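Local atomic coordinates of gamma-D-glutamyl-L-lysine dipeptidyl-peptidase (Bacillus cereus ATCC 10987, PDB entry 3H41), a protein that probably cleaves gamma-D-glutamyl-L-lysine bonds in murein peptides as an NlpC/P60 cysteine peptidase, releasing the dipeptide L-Ala-gamma-D-Glu during cell wall degradation. Residues D154-R159 with W169-D174; A64-E69 with T146-L151; I256-D261 with P297-E302. One frame throughout, in Å; residues are numbered along the deposited sequence.

Contact 1: residues D154-R159 with W169-D174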
# COMPACT_ATOMS: atom_id res chain seq x y z
N ASP A 154 -25.24 4.83 9.70
CA ASP A 154 -26.05 5.48 10.74
C ASP A 154 -25.31 6.68 11.28
O ASP A 154 -24.35 7.15 10.65
CB ASP A 154 -26.45 4.49 11.82
CG ASP A 154 -25.26 3.90 12.57
OD1 ASP A 154 -24.21 4.58 12.64
OD2 ASP A 154 -25.40 2.79 13.11
N THR A 155 -25.72 7.20 12.43
CA THR A 155 -25.12 8.40 12.95
C THR A 155 -23.70 8.20 13.44
O THR A 155 -22.98 9.17 13.54
CB THR A 155 -25.94 9.04 14.13
OG1 THR A 155 -26.10 8.10 15.18
CG2 THR A 155 -27.31 9.48 13.64
N ILE A 156 -23.30 6.97 13.79
CA ILE A 156 -21.94 6.75 14.30
C ILE A 156 -21.02 5.89 13.41
O ILE A 156 -19.80 5.84 13.66
CB ILE A 156 -21.94 6.19 15.74
CG1 ILE A 156 -22.59 4.80 15.81
CG2 ILE A 156 -22.62 7.19 16.75
CD1 ILE A 156 -22.21 4.01 17.10
N SER A 157 -21.56 5.24 12.38
CA SER A 157 -20.83 4.16 11.69
C SER A 157 -21.20 3.97 10.24
O SER A 157 -22.22 4.46 9.77
CB SER A 157 -21.06 2.83 12.42
OG SER A 157 -22.43 2.49 12.43
N TYR A 158 -20.33 3.26 9.53
CA TYR A 158 -20.65 2.74 8.22
C TYR A 158 -20.69 1.23 8.38
O TYR A 158 -19.85 0.67 9.09
CB TYR A 158 -19.55 3.03 7.21
CG TYR A 158 -19.21 4.48 7.00
CD1 TYR A 158 -20.09 5.33 6.36
CD2 TYR A 158 -17.99 4.99 7.41
CE1 TYR A 158 -19.77 6.67 6.15
CE2 TYR A 158 -17.65 6.34 7.20
CZ TYR A 158 -18.55 7.17 6.57
OH TYR A 158 -18.25 8.49 6.35
N ARG A 159 -21.65 0.59 7.72
CA ARG A 159 -21.63 -0.85 7.56
C ARG A 159 -21.09 -1.22 6.19
O ARG A 159 -21.45 -0.60 5.16
CB ARG A 159 -23.05 -1.38 7.78
CG ARG A 159 -23.15 -2.88 7.89
CD ARG A 159 -24.52 -3.24 8.52
NE ARG A 159 -24.47 -4.52 9.20
CZ ARG A 159 -25.37 -5.49 9.06
NH1 ARG A 159 -26.42 -5.33 8.25
NH2 ARG A 159 -25.22 -6.63 9.74
N TRP A 169 -18.67 -3.31 10.61
CA TRP A 169 -18.85 -1.88 10.73
C TRP A 169 -17.63 -1.18 11.30
O TRP A 169 -16.81 -1.82 11.97
CB TRP A 169 -20.08 -1.60 11.56
CG TRP A 169 -19.97 -1.88 13.04
CD1 TRP A 169 -20.30 -3.03 13.70
CD2 TRP A 169 -19.61 -0.93 14.04
NE1 TRP A 169 -20.11 -2.87 15.06
CE2 TRP A 169 -19.68 -1.58 15.28
CE3 TRP A 169 -19.16 0.41 13.99
CZ2 TRP A 169 -19.36 -0.93 16.50
CZ3 TRP A 169 -18.82 1.06 15.19
CH2 TRP A 169 -18.94 0.38 16.44
N LEU A 170 -17.49 0.10 10.98
CA LEU A 170 -16.43 0.95 11.53
C LEU A 170 -16.99 2.31 11.90
O LEU A 170 -18.00 2.75 11.36
CB LEU A 170 -15.26 1.12 10.56
CG LEU A 170 -15.51 1.79 9.23
CD1 LEU A 170 -14.17 2.33 8.68
CD2 LEU A 170 -16.17 0.81 8.25
N ARG A 171 -16.34 2.96 12.86
CA ARG A 171 -16.71 4.33 13.21
C ARG A 171 -16.57 5.23 12.02
O ARG A 171 -15.63 5.10 11.24
CB ARG A 171 -15.84 4.84 14.36
CG ARG A 171 -16.17 4.28 15.72
CD ARG A 171 -17.32 5.03 16.35
NE ARG A 171 -17.74 4.40 17.60
CZ ARG A 171 -18.56 4.93 18.50
NH1 ARG A 171 -19.13 6.12 18.30
NH2 ARG A 171 -18.89 4.22 19.58
N LYS A 172 -17.52 6.16 11.89
CA LYS A 172 -17.48 7.13 10.81
C LYS A 172 -16.19 7.95 10.71
O LYS A 172 -15.81 8.40 9.62
CB LYS A 172 -18.63 8.10 10.97
CG LYS A 172 -19.88 7.64 10.33
CD LYS A 172 -20.97 8.68 10.60
CE LYS A 172 -21.91 8.75 9.47
NZ LYS A 172 -23.19 9.37 9.90
N ASN A 173 -15.56 8.23 11.85
CA ASN A 173 -14.34 9.01 11.85
C ASN A 173 -13.15 8.22 11.25
O ASN A 173 -12.09 8.80 10.98
CB ASN A 173 -13.97 9.44 13.26
CG ASN A 173 -14.84 10.58 13.78
OD1 ASN A 173 -15.26 11.46 13.03
ND2 ASN A 173 -15.09 10.57 15.09
N ASP A 174 -13.30 6.90 11.10
CA ASP A 174 -12.22 6.06 10.55
C ASP A 174 -12.28 5.90 9.05
O ASP A 174 -11.40 5.26 8.48
CB ASP A 174 -12.22 4.66 11.17
CG ASP A 174 -11.65 4.63 12.57
OD1 ASP A 174 -10.73 5.43 12.86
OD2 ASP A 174 -12.10 3.78 13.38
O HOH W 1 -18.73 7.98 15.83
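Lys172 sets its CG over one face of the Tyr158 ring, the two side chains crossing at about a right angle. This carbon is displaced toward the rim and lies 4.1 Å from the centroid of the Tyr158 ring, a CH-pi contact. Farther out the chain bends at chi3 (147°), which brings CE close to the carbonyl of Asp154, and Lys172 NZ then donates to Asp154 O at 2.6 Å. Glu153 adds a salt bridge to the same ammonium group. The backbone of Lys172 also holds the 154-157 turn, N donating to Ile156 O at 2.9 Å.

The turn is braced from within by Asp154, whose OD1 receives Ile156 N at 2.8 Å, an Asx turn, and Ser157 OG from the opposite face of the carboxylate plane. Beyond it, Ile156 CD1 rests over one face of the Arg171 guanidinium, offset toward the rim. A water in the plane of that guanidinium accepts from Arg171 NH1 and donates to Ile156 O, so this carbonyl serves both the water and Lys172 N.

The chain then pairs in antiparallel register. Tyr158 and Leu170 form a hydrogen-bonded pair, with Tyr158 N to Leu170 O at 3.0 Å and the reciprocal bond almost as short; Leu170 CD2 packs against Tyr158 CB. Trp169 shares the other face of the sheet with Arg159. Trp169 CE3 meets Ser157 CB at 3.5 Å, obliquely, while the indole also meets Tyr130. The arrangement is a beta hairpin of the second SH3b domain, its returning strand running into a 3-10 turn ahead of the final strand, as is usual in SH3 folds.

Contact 2: residues A64-E69 with T146-L151; sequences ALLGQE and TRLPLL
Leu66 and Leu148 meet through their methyl ends, the side chains crossing at about a right angle. Leu66 CG is anti to the backbone N (chi1 -178°), and Leu66 CD2 lies 4.0 Å from Leu148 CD1, with Leu148 CD2 hardly farther away. Beside this pair, Leu65 and Thr146 pack obliquely: Leu65 CD1 comes to 3.6 Å from Thr146 N and also touches Thr146 OG1, a hydroxyl that is hydrogen-bonded to Ser143 O. Thr146 CG2, on the other branch, turns its methyl to Leu66 O at 3.8 Å. Leu140 and Val142 of strand 139-143 and Pro163 enlarge the apolar patch round Leu66.

The polar link between the backbones is made by water, with no direct hydrogen bond joining the two segments. One water donates to Leu66 O at 2.7 Å and accepts from Arg147 N at 2.9 Å, bridging the two backbones. A second is weakly bonded to Gly67 O and to Arg147 O.

Within 64-69 the bonds shape the loop itself. Gln68 N donates to Leu65 O at 2.8 Å, closing a type II turn in which Gly67 takes the positive phi (83°) of the third position. The Gln68 side chain reaches Leu65 N, its OE1 accepting that N-H in the carbonyl plane at 3.0 Å, while NE2 is held by His85 O.

This buried contact is a domain interface: a beta turn following strand 60-65 of the first SH3-like domain is set against the start of strand 147-153 in the second SH3b domain.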
# COMPACT_ATOMS: atom_id res chain seq x y z
N ALA A 64 -0.86 -6.49 -0.80
CA ALA A 64 -2.20 -6.18 -1.30
C ALA A 64 -3.15 -6.14 -0.13
O ALA A 64 -3.04 -6.98 0.79
CB ALA A 64 -2.65 -7.23 -2.32
N LEU A 65 -4.07 -5.18 -0.13
CA LEU A 65 -4.98 -5.01 1.01
C LEU A 65 -6.27 -5.85 0.93
O LEU A 65 -6.74 -6.18 -0.15
CB LEU A 65 -5.38 -3.55 1.16
CG LEU A 65 -4.26 -2.50 1.29
CD1 LEU A 65 -4.82 -1.06 1.50
CD2 LEU A 65 -3.27 -2.90 2.39
N LEU A 66 -6.85 -6.11 2.11
CA LEU A 66 -8.17 -6.70 2.24
C LEU A 66 -9.11 -6.20 1.15
O LEU A 66 -9.24 -4.98 0.93
CB LEU A 66 -8.76 -6.37 3.61
CG LEU A 66 -10.13 -6.99 3.87
CD1 LEU A 66 -9.98 -8.44 4.20
CD2 LEU A 66 -10.84 -6.18 5.02
N GLY A 67 -9.73 -7.13 0.45
CA GLY A 67 -10.66 -6.80 -0.62
C GLY A 67 -10.10 -6.50 -2.00
O GLY A 67 -10.87 -6.42 -2.97
N GLN A 68 -8.78 -6.31 -2.11
CA GLN A 68 -8.17 -6.05 -3.40
C GLN A 68 -8.32 -7.30 -4.28
O GLN A 68 -8.26 -8.44 -3.76
CB GLN A 68 -6.69 -5.66 -3.23
CG GLN A 68 -6.05 -4.98 -4.43
CD GLN A 68 -4.85 -4.07 -4.06
OE1 GLN A 68 -4.37 -4.02 -2.90
NE2 GLN A 68 -4.37 -3.33 -5.07
N GLU A 69 -8.59 -7.07 -5.57
CA GLU A 69 -8.81 -8.17 -6.51
C GLU A 69 -7.48 -8.63 -7.10
O GLU A 69 -6.60 -7.82 -7.37
CB GLU A 69 -9.72 -7.74 -7.64
CG GLU A 69 -10.19 -8.90 -8.52
CD GLU A 69 -11.23 -8.46 -9.56
OE1 GLU A 69 -12.13 -7.66 -9.22
OE2 GLU A 69 -11.15 -8.92 -10.72
N THR A 146 -7.83 0.72 2.47
CA THR A 146 -8.74 -0.44 2.32
C THR A 146 -10.09 0.10 1.81
O THR A 146 -10.56 1.14 2.30
CB THR A 146 -8.91 -1.17 3.65
OG1 THR A 146 -7.61 -1.66 4.13
CG2 THR A 146 -9.95 -2.33 3.55
N ARG A 147 -10.67 -0.56 0.80
CA ARG A 147 -11.96 -0.20 0.26
C ARG A 147 -12.91 -1.37 0.39
O ARG A 147 -12.59 -2.45 -0.08
CB ARG A 147 -11.89 0.21 -1.20
CG ARG A 147 -10.96 1.36 -1.51
CD ARG A 147 -9.62 0.85 -2.10
NE ARG A 147 -8.73 1.98 -2.36
CZ ARG A 147 -8.86 2.84 -3.37
NH1 ARG A 147 -9.82 2.69 -4.29
NH2 ARG A 147 -8.03 3.85 -3.49
N LEU A 148 -14.06 -1.16 1.02
CA LEU A 148 -15.08 -2.18 1.12
C LEU A 148 -16.45 -1.62 0.74
O LEU A 148 -16.77 -0.46 1.06
CB LEU A 148 -15.11 -2.77 2.53
CG LEU A 148 -13.82 -3.46 2.99
CD1 LEU A 148 -13.83 -3.60 4.51
CD2 LEU A 148 -13.61 -4.83 2.34
N PRO A 149 -17.27 -2.43 0.07
CA PRO A 149 -18.58 -1.90 -0.34
C PRO A 149 -19.44 -1.41 0.83
O PRO A 149 -19.53 -2.07 1.87
CB PRO A 149 -19.25 -3.11 -1.00
CG PRO A 149 -18.16 -4.03 -1.39
CD PRO A 149 -17.06 -3.81 -0.39
N LEU A 150 -20.07 -0.25 0.66
CA LEU A 150 -20.89 0.35 1.67
C LEU A 150 -22.25 -0.35 1.62
O LEU A 150 -22.84 -0.44 0.54
CB LEU A 150 -21.10 1.83 1.39
CG LEU A 150 -22.03 2.64 2.29
CD1 LEU A 150 -21.49 2.75 3.72
CD2 LEU A 150 -22.23 4.04 1.65
N LEU A 151 -22.71 -0.82 2.78
CA LEU A 151 -24.06 -1.36 2.87
C LEU A 151 -25.08 -0.39 3.46
O LEU A 151 -26.22 -0.35 3.00
CB LEU A 151 -24.05 -2.65 3.66
CG LEU A 151 -23.15 -3.77 3.14
CD1 LEU A 151 -23.05 -4.87 4.18
CD2 LEU A 151 -23.63 -4.31 1.81
O HOH W 2 -9.35 -2.72 -0.55
O HOH W 3 -10.78 -3.12 -2.80

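Contact 3: residues I256-D261 with P297-E302; sequences IFFAHD and PGYIEE
Tyr299 points the edge of its ring at the face of Phe258, a T-shaped pair with planes at 83° and centroids 5.4 Å apart. Tyr299 CD1 stands over the centre of the Phe258 ring, and the side chains cross at about a right angle. Phe258 CG is anti to its carbonyl carbon (chi1 -53°), and the ring extends past the backbone of the short, weakly bonded helix at about 299-302. There Phe258 CD1 comes to 3.1 Å from Tyr299 O, and CE1 meets Tyr299 CB at 3.8 Å. The carbonyl carbon of Glu302 lies at the edge of the same ring, near its plane.

Glu302 meets the strand with both its carbonyl and its side chain. The carbonyl takes the hydrogen bond from Ala259 N (Ala259 N to Glu302 O 2.9 Å, nearly straight at 161°), and Phe258 CA adds a CA-H...O contact to that oxygen. The side chain, extended beyond CG, passes close beside the Ala259 carbonyl: Glu302 CG is 3.2 Å from Ala259 O, and Glu302 OE1 is 3.4 Å from it, a pair of acceptors that makes no bond. OE1 is instead hydrogen-bonded to NE2 of His268, a residue of the D-glutamate pocket, and the His260 ring stacks on His268. OE2 approaches His260 obliquely, 4.5 Å from Glu302 OE2 to His260 ND1.

The Tyr299 ring meets both His269, the probable proton acceptor, and His281, also probably of the active site. Chemically, the contact thus places an aromatic side chain next to the two histidines and, through Glu302, supplies a carboxylate whose bond to NE2 is consistent with positioning His268 and may polarise its imidazole beside the bound D-glutamate.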
# COMPACT_ATOMS: atom_id res chain seq x y z
N ILE A 256 10.02 13.08 -6.08
CA ILE A 256 11.45 13.27 -6.35
C ILE A 256 12.14 11.92 -6.28
O ILE A 256 11.86 11.11 -5.39
CB ILE A 256 12.07 14.27 -5.36
CG1 ILE A 256 11.14 15.46 -5.14
CG2 ILE A 256 13.46 14.73 -5.84
CD1 ILE A 256 10.81 16.23 -6.39
N PHE A 257 13.05 11.69 -7.23
CA PHE A 257 13.69 10.41 -7.42
C PHE A 257 15.19 10.48 -7.20
O PHE A 257 15.80 11.50 -7.47
CB PHE A 257 13.31 9.86 -8.81
CG PHE A 257 11.85 9.66 -8.94
CD1 PHE A 257 11.26 8.49 -8.48
CD2 PHE A 257 11.04 10.67 -9.44
CE1 PHE A 257 9.86 8.32 -8.55
CE2 PHE A 257 9.65 10.50 -9.50
CZ PHE A 257 9.07 9.34 -9.07
N PHE A 258 15.74 9.39 -6.67
CA PHE A 258 17.17 9.28 -6.44
C PHE A 258 17.67 8.02 -7.09
O PHE A 258 17.02 6.95 -7.00
CB PHE A 258 17.49 9.34 -4.93
CG PHE A 258 16.88 10.54 -4.26
CD1 PHE A 258 17.56 11.77 -4.25
CD2 PHE A 258 15.57 10.51 -3.79
CE1 PHE A 258 16.97 12.91 -3.68
CE2 PHE A 258 14.98 11.66 -3.23
CZ PHE A 258 15.69 12.86 -3.17
N ALA A 259 18.83 8.11 -7.75
CA ALA A 259 19.37 6.99 -8.49
C ALA A 259 20.82 6.72 -8.12
O ALA A 259 21.57 7.62 -7.71
CB ALA A 259 19.24 7.25 -10.05
N HIS A 260 21.21 5.48 -8.27
CA HIS A 260 22.60 5.05 -8.04
C HIS A 260 23.59 5.79 -8.93
O HIS A 260 23.21 6.39 -9.98
CB HIS A 260 22.74 3.54 -8.30
CG HIS A 260 22.02 2.68 -7.30
ND1 HIS A 260 22.49 2.50 -6.01
CD2 HIS A 260 20.89 1.94 -7.39
CE1 HIS A 260 21.67 1.70 -5.36
NE2 HIS A 260 20.70 1.34 -6.17
N ASP A 261 24.85 5.76 -8.51
CA ASP A 261 25.95 6.40 -9.26
C ASP A 261 25.67 7.87 -9.57
O ASP A 261 25.62 8.27 -10.73
CB ASP A 261 26.23 5.63 -10.56
CG ASP A 261 27.48 6.17 -11.33
OD1 ASP A 261 28.33 6.90 -10.72
OD2 ASP A 261 27.60 5.86 -12.54
N PRO A 297 22.88 15.22 2.64
CA PRO A 297 24.02 14.44 2.11
C PRO A 297 23.60 13.05 1.72
O PRO A 297 22.92 12.39 2.51
CB PRO A 297 25.00 14.35 3.30
CG PRO A 297 24.75 15.61 4.04
CD PRO A 297 23.26 15.95 3.87
N GLY A 298 23.99 12.63 0.52
CA GLY A 298 23.62 11.35 -0.02
C GLY A 298 22.50 11.58 -1.01
O GLY A 298 22.64 11.33 -2.24
N TYR A 299 21.40 12.11 -0.50
CA TYR A 299 20.25 12.31 -1.35
C TYR A 299 20.56 13.31 -2.45
O TYR A 299 20.27 13.07 -3.62
CB TYR A 299 19.06 12.77 -0.51
CG TYR A 299 18.54 11.67 0.39
CD1 TYR A 299 17.57 10.80 -0.06
CD2 TYR A 299 19.01 11.53 1.70
CE1 TYR A 299 17.08 9.81 0.75
CE2 TYR A 299 18.50 10.52 2.53
CZ TYR A 299 17.53 9.69 2.04
OH TYR A 299 17.00 8.70 2.79
N ILE A 300 21.16 14.41 -2.09
CA ILE A 300 21.32 15.48 -3.05
C ILE A 300 22.22 15.08 -4.23
O ILE A 300 21.93 15.45 -5.37
CB ILE A 300 21.70 16.78 -2.34
CG1 ILE A 300 21.39 18.00 -3.23
CG2 ILE A 300 23.14 16.72 -1.82
CD1 ILE A 300 19.92 18.01 -3.82
N GLU A 301 23.25 14.25 -3.98
CA GLU A 301 24.15 13.79 -5.03
C GLU A 301 23.50 12.80 -5.98
O GLU A 301 23.95 12.65 -7.13
CB GLU A 301 25.42 13.14 -4.44
CG GLU A 301 26.38 14.09 -3.73
CD GLU A 301 26.00 14.38 -2.26
OE1 GLU A 301 24.97 13.84 -1.77
OE2 GLU A 301 26.75 15.14 -1.57
N GLU A 302 22.46 12.12 -5.50
CA GLU A 302 21.75 11.10 -6.27
C GLU A 302 20.43 11.60 -6.92
O GLU A 302 19.72 10.82 -7.57
CB GLU A 302 21.47 9.88 -5.39
CG GLU A 302 22.70 9.00 -5.11
CD GLU A 302 22.37 7.59 -4.69
OE1 GLU A 302 21.21 7.32 -4.31
OE2 GLU A 302 23.29 6.74 -4.76

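How the contacts relate
Contacts 1 and 2 meet in one sheet of the second SH3b domain, where strands 147-153 and 157-161 are neighbours. Arg159 O probably accepts a hydrogen bond from Leu151 N at 2.7 Å, and Tyr158 CD1 packs on Leu150 CD1 at 4.0 Å; the centres of contacts 1 and 2 are about 16 Å apart. From there contact 2 reaches across to the first SH3-like domain, with Leu65 about 12 Å from the substrate-binding Asp215, side chain to side chain. Contact 3 lies in the NlpC/P60 domain on the opposite side of the chain's centre, its centre about 43 Å from that of contact 1 and about 36 Å from that of contact 2. It adjoins the probable catalytic histidines, the His260 side chain lying about 6 Å from the bound D-glutamate.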